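Local coordinates for UPF0135 protein SA1388 (Staphylococcus aureus subsp. aureus, PDB 3LNL), which is of unknown function but binds two zinc ions and assembles into a toroid-shaped homohexamer of the NIF3 family, at residues H17-F20 against S21-E24; Q251-L254 against E255-A258; I328-Y331 against S332-V335. The protein carries 2 engineered substitutions. All coordinates share one frame; numbering follows the deposited sequence.

Contact 1 of 3, residues H17-F20 against S21-E24; sequences HVPF and STAE
Pro19 and Thr22 meet round a tight turn, and hydrogen bonds carry most of the contact. The carbonyl oxygen of Pro19 takes two donors, both from Thr22. The hydroxyl is the closer one, with Thr22 OG1 2.7 Å from Pro19 O. It lies in the carbonyl plane. The backbone N-H of the same threonine comes from another direction: Thr22 N stands above that plane, 3.0 Å from Pro19 O, and its bond is fairly straight at 163°. The hydroxyl can reach because, with Thr22 chi1 at 63°, it is folded back over its own backbone toward the start of the turn. One residue on, Ala23 N donates to Phe20 O at 3.1 Å.

These two successive backbone bonds, each spanning three residues, make a short 3-10 turn. It follows helix 7-17 and leads the chain toward strand 30-32. Outside partners tie it in place: Phe20 N donates to Asp15 OD1 of that helix, and Glu24 N bonds to Thr103 OG1.

Van der Waals contacts between the two halves are few. The one carbon-carbon pair between side chains is Thr22 CG2 with Pro19 CB, 4.1 Å apart, beside the gripped carbonyl. Ser21 OG approaches Pro19 CB at 4.0 Å. Ala23 CB sits 3.3 Å from Phe20 O. The Phe20 ring packs on Met11 and Leu14 of helix 7-17. Pro19 and Thr22 both touch Tyr240 at the start of strand 240-253.

Contact 2 of 3, residues Q251-L254 against E255-A258; sequences QMTL and EDFA
The Met252 side chain runs roughly perpendicular to that of Phe257. The thioether approaches the ring obliquely in a Met-aromatic contact, and Met252 SD is 5.2 Å from the Phe257 ring centroid. The chain of Met252 is bent at its last torsion, chi3 -72°. Met252 CE is thereby laid against the backbone, 3.4 Å from Phe257 N. Met252 CG meets Phe257 CB at 4.0 Å.

Thr253 and Asp256 are set obliquely to each other. Thr253 is the N-cap of helix 254-264, at the point where strand 240-253 gives way to it. Thr253 OG1 accepts the N-H of Asp256 N at 3.2 Å, with a bent angle of 149°. The carbonyl of the same threonine takes an i to i+4 helical bond, from Phe257 N to Thr253 O at 2.8 Å. Ala258 N follows on Leu254 O.

Two waters bridge the polar side of the cap. One accepts from Thr253 N and donates to Asp256 OD2. The other joins Thr253 OG1 to Glu255 OE1. The apolar side faces the sheet: Leu254, Phe257 and Ala258 all pack on Ile326 of strand 325-327. Ala258 also touches Ile370 of a neighbouring subunit.

Contact 3 of 3, residues I328-Y331 against S332-V335; sequences INHY and SEYV. With ZN (zinc ion), chain F; ZN (zinc ion), chain G.
Both carboxylate oxygens of Glu333 are held by metal. Glu333 OE2 binds one zinc ion at 2.1 Å, and Glu333 OE1 the second at 2.0 Å. His330 NE2 binds the first zinc, 2.3 Å away. The imidazole and carboxylate planes are 55° apart. His330 NE2 and Glu333 OE2 lie close because they share a metal. A water joins the two ions. His69 completes the protein ligands of the first zinc; His68 and Asp106 serve the second. His330 ND1 bonds to Asp309 OD2; with NE2 on zinc, this fixes the rotation of the ring.

A 3-10 turn brings the two ligands to one side, three residues apart. Glu333 N donates to His330 O at 3.0 Å. Ser332 OG reaches back to Ile328 O at 2.7 Å, from above the carbonyl plane, and its CB packs on Ile328 CD1.

Tyr334 CB sits over one face of the Tyr331 ring in a CH-pi contact, 4.2 Å from its centroid. Tyr334 chi1 of 80° swings its own ring back, bringing the edge to Tyr331 O. The ring planes are only 17° off parallel, but the rings scarcely stack. The hydroxyls bond elsewhere, Tyr331 OH to Thr364 N and Tyr334 OH to Leu265 O.

With each carboxylate oxygen on its own zinc, Glu333 bridges the dinuclear centre, while Asp309 orients His330 from the second shell.

The three contacts follow one another along the chain, and no two touch. Contact 3 supplies ligands to the dinuclear zinc site. Contact 1 lies near that site without binding metal: the side chain of Ala23 is about 10 Å from a zinc ion and about 8 Å from the side chain of Asp106. Contacts 1 and 3 are about 11 Å apart at their nearest atoms. Contact 2 is away from the metal site, yet its nearest atoms are about 6 Å from contact 3. Strand 325-327 relates them: contact 2 packs on it, and contact 3 follows it. Contacts 1 and 2 are farthest apart, their centres about 34 Å from each other.

Contact 1 of 3, residues H17-F20 against S21-E24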
loop_
_atom_site.group_PDB
_atom_site.type_symbol
_atom_site.label_atom_id
_atom_site.label_comp_id
_atom_site.label_asym_id
_atom_site.label_seq_id
_atom_site.Cartn_x
_atom_site.Cartn_y
_atom_site.Cartn_z
ATOM N N HIS B 17 -26.044 -26.061 0.208
ATOM C CA HIS B 17 -26.268 -25.964 1.631
ATOM C C HIS B 17 -25.252 -25.111 2.369
ATOM O O HIS B 17 -25.590 -24.541 3.408
ATOM C CB HIS B 17 -26.348 -27.366 2.247
ATOM C CG HIS B 17 -27.527 -28.170 1.791
ATOM N ND1 HIS B 17 -28.807 -27.971 2.272
ATOM C CD2 HIS B 17 -27.612 -29.207 0.916
ATOM C CE1 HIS B 17 -29.630 -28.840 1.698
ATOM N NE2 HIS B 17 -28.931 -29.595 0.866
ATOM N N VAL B 18 -24.022 -25.003 1.856
ATOM C CA VAL B 18 -22.939 -24.283 2.544
ATOM C C VAL B 18 -22.164 -23.500 1.489
ATOM O O VAL B 18 -21.066 -23.905 1.048
ATOM C CB VAL B 18 -21.975 -25.247 3.300
ATOM C CG1 VAL B 18 -20.907 -24.474 4.121
ATOM C CG2 VAL B 18 -22.739 -26.262 4.210
ATOM N N PRO B 19 -22.777 -22.419 1.002
ATOM C CA PRO B 19 -22.311 -21.836 -0.259
ATOM C C PRO B 19 -20.844 -21.433 -0.222
ATOM O O PRO B 19 -20.430 -20.703 0.686
ATOM C CB PRO B 19 -23.174 -20.595 -0.431
ATOM C CG PRO B 19 -24.329 -20.764 0.475
ATOM C CD PRO B 19 -24.077 -21.877 1.435
ATOM N N PHE B 20 -20.095 -21.847 -1.247
ATOM C CA PHE B 20 -18.668 -21.558 -1.266
ATOM C C PHE B 20 -18.396 -20.053 -1.312
ATOM O O PHE B 20 -17.362 -19.597 -0.819
ATOM C CB PHE B 20 -18.004 -22.305 -2.399
ATOM C CG PHE B 20 -17.903 -23.769 -2.123
ATOM C CD1 PHE B 20 -18.837 -24.650 -2.620
ATOM C CD2 PHE B 20 -16.925 -24.250 -1.262
ATOM C CE1 PHE B 20 -18.768 -26.002 -2.332
ATOM C CE2 PHE B 20 -16.846 -25.601 -0.951
ATOM C CZ PHE B 20 -17.759 -26.485 -1.493
ATOM N N SER B 21 -19.356 -19.290 -1.841
ATOM C CA SER B 21 -19.246 -17.848 -1.932
ATOM C C SER B 21 -19.251 -17.146 -0.550
ATOM O O SER B 21 -18.855 -15.995 -0.444
ATOM C CB SER B 21 -20.412 -17.310 -2.804
ATOM O OG SER B 21 -21.678 -17.347 -2.110
ATOM N N THR B 22 -19.688 -17.838 0.501
ATOM C CA THR B 22 -19.681 -17.231 1.817
ATOM C C THR B 22 -18.324 -17.361 2.483
ATOM O O THR B 22 -18.141 -16.834 3.600
ATOM C CB THR B 22 -20.812 -17.758 2.708
ATOM O OG1 THR B 22 -20.661 -19.163 2.939
ATOM C CG2 THR B 22 -22.218 -17.434 2.027
ATOM N N ALA B 23 -17.386 -18.093 1.843
ATOM C CA ALA B 23 -16.010 -18.146 2.356
ATOM C C ALA B 23 -15.353 -16.780 2.215
ATOM O O ALA B 23 -15.744 -16.002 1.356
ATOM C CB ALA B 23 -15.187 -19.234 1.621
ATOM N N GLU B 24 -14.363 -16.480 3.059
ATOM C CA GLU B 24 -13.636 -15.203 2.980
ATOM C C GLU B 24 -12.863 -15.180 1.683
ATOM O O GLU B 24 -12.530 -16.218 1.148
ATOM C CB GLU B 24 -12.657 -15.036 4.155
ATOM C CG GLU B 24 -13.291 -15.179 5.520
ATOM C CD GLU B 24 -14.085 -13.978 5.908
ATOM O OE1 GLU B 24 -14.978 -14.119 6.779
ATOM O OE2 GLU B 24 -13.777 -12.883 5.391
#

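Contact 2 of 3, residues Q251-L254 against E255-A258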
loop_
_atom_site.group_PDB
_atom_site.type_symbol
_atom_site.label_atom_id
_atom_site.label_comp_id
_atom_site.label_asym_id
_atom_site.label_seq_id
_atom_site.Cartn_x
_atom_site.Cartn_y
_atom_site.Cartn_z
ATOM N N GLN B 251 -27.187 -20.000 34.539
ATOM C CA GLN B 251 -26.037 -19.133 34.884
ATOM C C GLN B 251 -25.051 -19.930 35.760
ATOM O O GLN B 251 -25.459 -20.585 36.713
ATOM C CB GLN B 251 -26.508 -17.825 35.607
ATOM C CG GLN B 251 -25.476 -16.656 35.611
ATOM C CD GLN B 251 -25.874 -15.385 36.415
ATOM O OE1 GLN B 251 -26.198 -15.488 37.585
ATOM N NE2 GLN B 251 -25.746 -14.164 35.790
ATOM N N MET B 252 -23.771 -19.926 35.401
ATOM C CA MET B 252 -22.766 -20.648 36.144
ATOM C C MET B 252 -21.465 -19.849 36.219
ATOM O O MET B 252 -21.348 -18.787 35.630
ATOM C CB MET B 252 -22.527 -22.002 35.521
ATOM C CG MET B 252 -21.989 -21.968 34.140
ATOM S SD MET B 252 -22.298 -23.562 33.293
ATOM C CE MET B 252 -21.162 -24.585 34.135
ATOM N N THR B 253 -20.494 -20.340 36.975
ATOM C CA THR B 253 -19.238 -19.596 37.117
ATOM C C THR B 253 -18.362 -19.889 35.902
ATOM O O THR B 253 -18.452 -20.943 35.284
ATOM C CB THR B 253 -18.480 -19.943 38.425
ATOM O OG1 THR B 253 -18.002 -21.287 38.364
ATOM C CG2 THR B 253 -19.368 -19.745 39.732
ATOM N N LEU B 254 -17.510 -18.928 35.555
ATOM C CA LEU B 254 -16.538 -19.096 34.518
ATOM C C LEU B 254 -15.728 -20.419 34.636
ATOM O O LEU B 254 -15.539 -21.135 33.626
ATOM C CB LEU B 254 -15.580 -17.902 34.485
ATOM C CG LEU B 254 -14.503 -17.851 33.419
ATOM C CD1 LEU B 254 -15.087 -18.048 31.987
ATOM C CD2 LEU B 254 -13.739 -16.480 33.518
ATOM N N GLU B 255 -15.197 -20.704 35.809
ATOM C CA GLU B 255 -14.403 -21.911 35.959
ATOM C C GLU B 255 -15.240 -23.167 35.797
ATOM O O GLU B 255 -14.784 -24.130 35.193
ATOM C CB GLU B 255 -13.667 -21.947 37.287
ATOM C CG GLU B 255 -14.500 -22.209 38.453
ATOM C CD GLU B 255 -13.685 -22.190 39.750
ATOM O OE1 GLU B 255 -14.339 -22.090 40.818
ATOM O OE2 GLU B 255 -12.418 -22.259 39.669
ATOM N N ASP B 256 -16.483 -23.122 36.237
ATOM C CA ASP B 256 -17.368 -24.272 36.095
ATOM C C ASP B 256 -17.744 -24.487 34.635
ATOM O O ASP B 256 -17.819 -25.626 34.180
ATOM C CB ASP B 256 -18.625 -24.104 36.949
ATOM C CG ASP B 256 -18.346 -24.306 38.442
ATOM O OD1 ASP B 256 -17.218 -24.662 38.844
ATOM O OD2 ASP B 256 -19.273 -24.120 39.205
ATOM N N PHE B 257 -17.993 -23.387 33.918
ATOM C CA PHE B 257 -18.253 -23.455 32.492
ATOM C C PHE B 257 -17.047 -24.005 31.735
ATOM O O PHE B 257 -17.200 -24.922 30.913
ATOM C CB PHE B 257 -18.674 -22.102 31.919
ATOM C CG PHE B 257 -19.043 -22.168 30.478
ATOM C CD1 PHE B 257 -20.015 -23.057 30.042
ATOM C CD2 PHE B 257 -18.396 -21.371 29.544
ATOM C CE1 PHE B 257 -20.331 -23.169 28.699
ATOM C CE2 PHE B 257 -18.742 -21.443 28.216
ATOM C CZ PHE B 257 -19.727 -22.341 27.802
ATOM N N ALA B 258 -15.862 -23.478 32.026
ATOM C CA ALA B 258 -14.643 -24.014 31.434
ATOM C C ALA B 258 -14.486 -25.536 31.656
ATOM O O ALA B 258 -14.163 -26.273 30.712
ATOM C CB ALA B 258 -13.386 -23.255 31.938
HETATM O O HOH W 1 -21.205 -22.687 38.574
HETATM O O HOH W 2 -16.818 -21.763 40.783
#

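Contact 3 of 3, residues I328-Y331 against S332-V335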
loop_
_atom_site.group_PDB
_atom_site.type_symbol
_atom_site.label_atom_id
_atom_site.label_comp_id
_atom_site.label_asym_id
_atom_site.label_seq_id
_atom_site.Cartn_x
_atom_site.Cartn_y
_atom_site.Cartn_z
ATOM N N ILE B 328 -10.369 -23.131 24.202
ATOM C CA ILE B 328 -10.712 -24.552 24.084
ATOM C C ILE B 328 -9.781 -25.299 23.098
ATOM O O ILE B 328 -9.970 -26.517 22.830
ATOM C CB ILE B 328 -12.148 -24.774 23.642
ATOM C CG1 ILE B 328 -12.460 -24.045 22.334
ATOM C CG2 ILE B 328 -13.092 -24.405 24.766
ATOM C CD1 ILE B 328 -13.847 -24.486 21.681
ATOM N N ASN B 329 -8.790 -24.557 22.594
ATOM C CA ASN B 329 -7.843 -25.000 21.574
ATOM C C ASN B 329 -8.462 -24.962 20.185
ATOM O O ASN B 329 -9.690 -25.097 20.009
ATOM C CB ASN B 329 -7.223 -26.361 21.934
ATOM C CG ASN B 329 -6.578 -26.356 23.333
ATOM O OD1 ASN B 329 -5.891 -25.395 23.695
ATOM N ND2 ASN B 329 -6.899 -27.367 24.149
ATOM N N HIS B 330 -7.640 -24.642 19.204
ATOM C CA HIS B 330 -8.066 -24.582 17.824
ATOM C C HIS B 330 -8.536 -25.976 17.419
ATOM O O HIS B 330 -9.532 -26.102 16.671
ATOM C CB HIS B 330 -6.855 -24.169 17.009
ATOM C CG HIS B 330 -7.105 -23.796 15.580
ATOM N ND1 HIS B 330 -6.442 -22.733 14.984
ATOM C CD2 HIS B 330 -7.887 -24.344 14.624
ATOM C CE1 HIS B 330 -6.788 -22.673 13.703
ATOM N NE2 HIS B 330 -7.734 -23.574 13.480
ATOM N N TYR B 331 -7.828 -27.011 17.919
ATOM C CA TYR B 331 -8.188 -28.377 17.614
ATOM C C TYR B 331 -9.660 -28.748 17.912
ATOM O O TYR B 331 -10.193 -29.688 17.292
ATOM C CB TYR B 331 -7.226 -29.401 18.262
ATOM C CG TYR B 331 -7.484 -30.797 17.762
ATOM C CD1 TYR B 331 -7.194 -31.124 16.441
ATOM C CD2 TYR B 331 -8.129 -31.728 18.551
ATOM C CE1 TYR B 331 -7.521 -32.363 15.907
ATOM C CE2 TYR B 331 -8.441 -32.996 18.050
ATOM C CZ TYR B 331 -8.138 -33.293 16.691
ATOM O OH TYR B 331 -8.430 -34.528 16.178
ATOM N N SER B 332 -10.333 -28.024 18.805
ATOM C CA SER B 332 -11.732 -28.259 19.046
ATOM C C SER B 332 -12.649 -28.057 17.840
ATOM O O SER B 332 -13.764 -28.539 17.869
ATOM C CB SER B 332 -12.249 -27.507 20.245
ATOM O OG SER B 332 -11.690 -28.016 21.442
ATOM N N GLU B 333 -12.164 -27.459 16.760
ATOM C CA GLU B 333 -12.889 -27.552 15.483
ATOM C C GLU B 333 -13.110 -28.987 14.975
ATOM O O GLU B 333 -13.903 -29.199 14.056
ATOM C CB GLU B 333 -12.189 -26.728 14.417
ATOM C CG GLU B 333 -12.230 -25.255 14.659
ATOM C CD GLU B 333 -11.831 -24.505 13.452
ATOM O OE1 GLU B 333 -12.743 -23.984 12.774
ATOM O OE2 GLU B 333 -10.629 -24.510 13.127
ATOM N N TYR B 334 -12.456 -29.981 15.595
ATOM C CA TYR B 334 -12.641 -31.388 15.162
ATOM C C TYR B 334 -14.069 -31.857 15.256
ATOM O O TYR B 334 -14.419 -32.854 14.637
ATOM C CB TYR B 334 -11.755 -32.376 15.971
ATOM C CG TYR B 334 -12.362 -32.695 17.314
ATOM C CD1 TYR B 334 -13.246 -33.736 17.435
ATOM C CD2 TYR B 334 -12.091 -31.915 18.460
ATOM C CE1 TYR B 334 -13.871 -34.040 18.644
ATOM C CE2 TYR B 334 -12.686 -32.242 19.719
ATOM C CZ TYR B 334 -13.576 -33.298 19.790
ATOM O OH TYR B 334 -14.225 -33.629 20.951
ATOM N N VAL B 335 -14.916 -31.136 16.001
ATOM C CA VAL B 335 -16.332 -31.473 16.067
ATOM C C VAL B 335 -16.973 -31.443 14.699
ATOM O O VAL B 335 -18.040 -32.004 14.525
ATOM C CB VAL B 335 -17.172 -30.524 17.051
ATOM C CG1 VAL B 335 -16.642 -30.654 18.492
ATOM C CG2 VAL B 335 -17.142 -29.060 16.579
HETATM ZN ZN ZN F . -9.354 -23.527 11.820
HETATM ZN ZN ZN G . -12.755 -22.870 11.155
HETATM O O HOH W 3 -7.769 -22.550 10.570
HETATM O O HOH W 4 -9.616 -21.439 12.548
HETATM O O HOH W 5 -10.805 -22.753 10.416
HETATM O O HOH W 6 -11.893 -21.198 12.281
#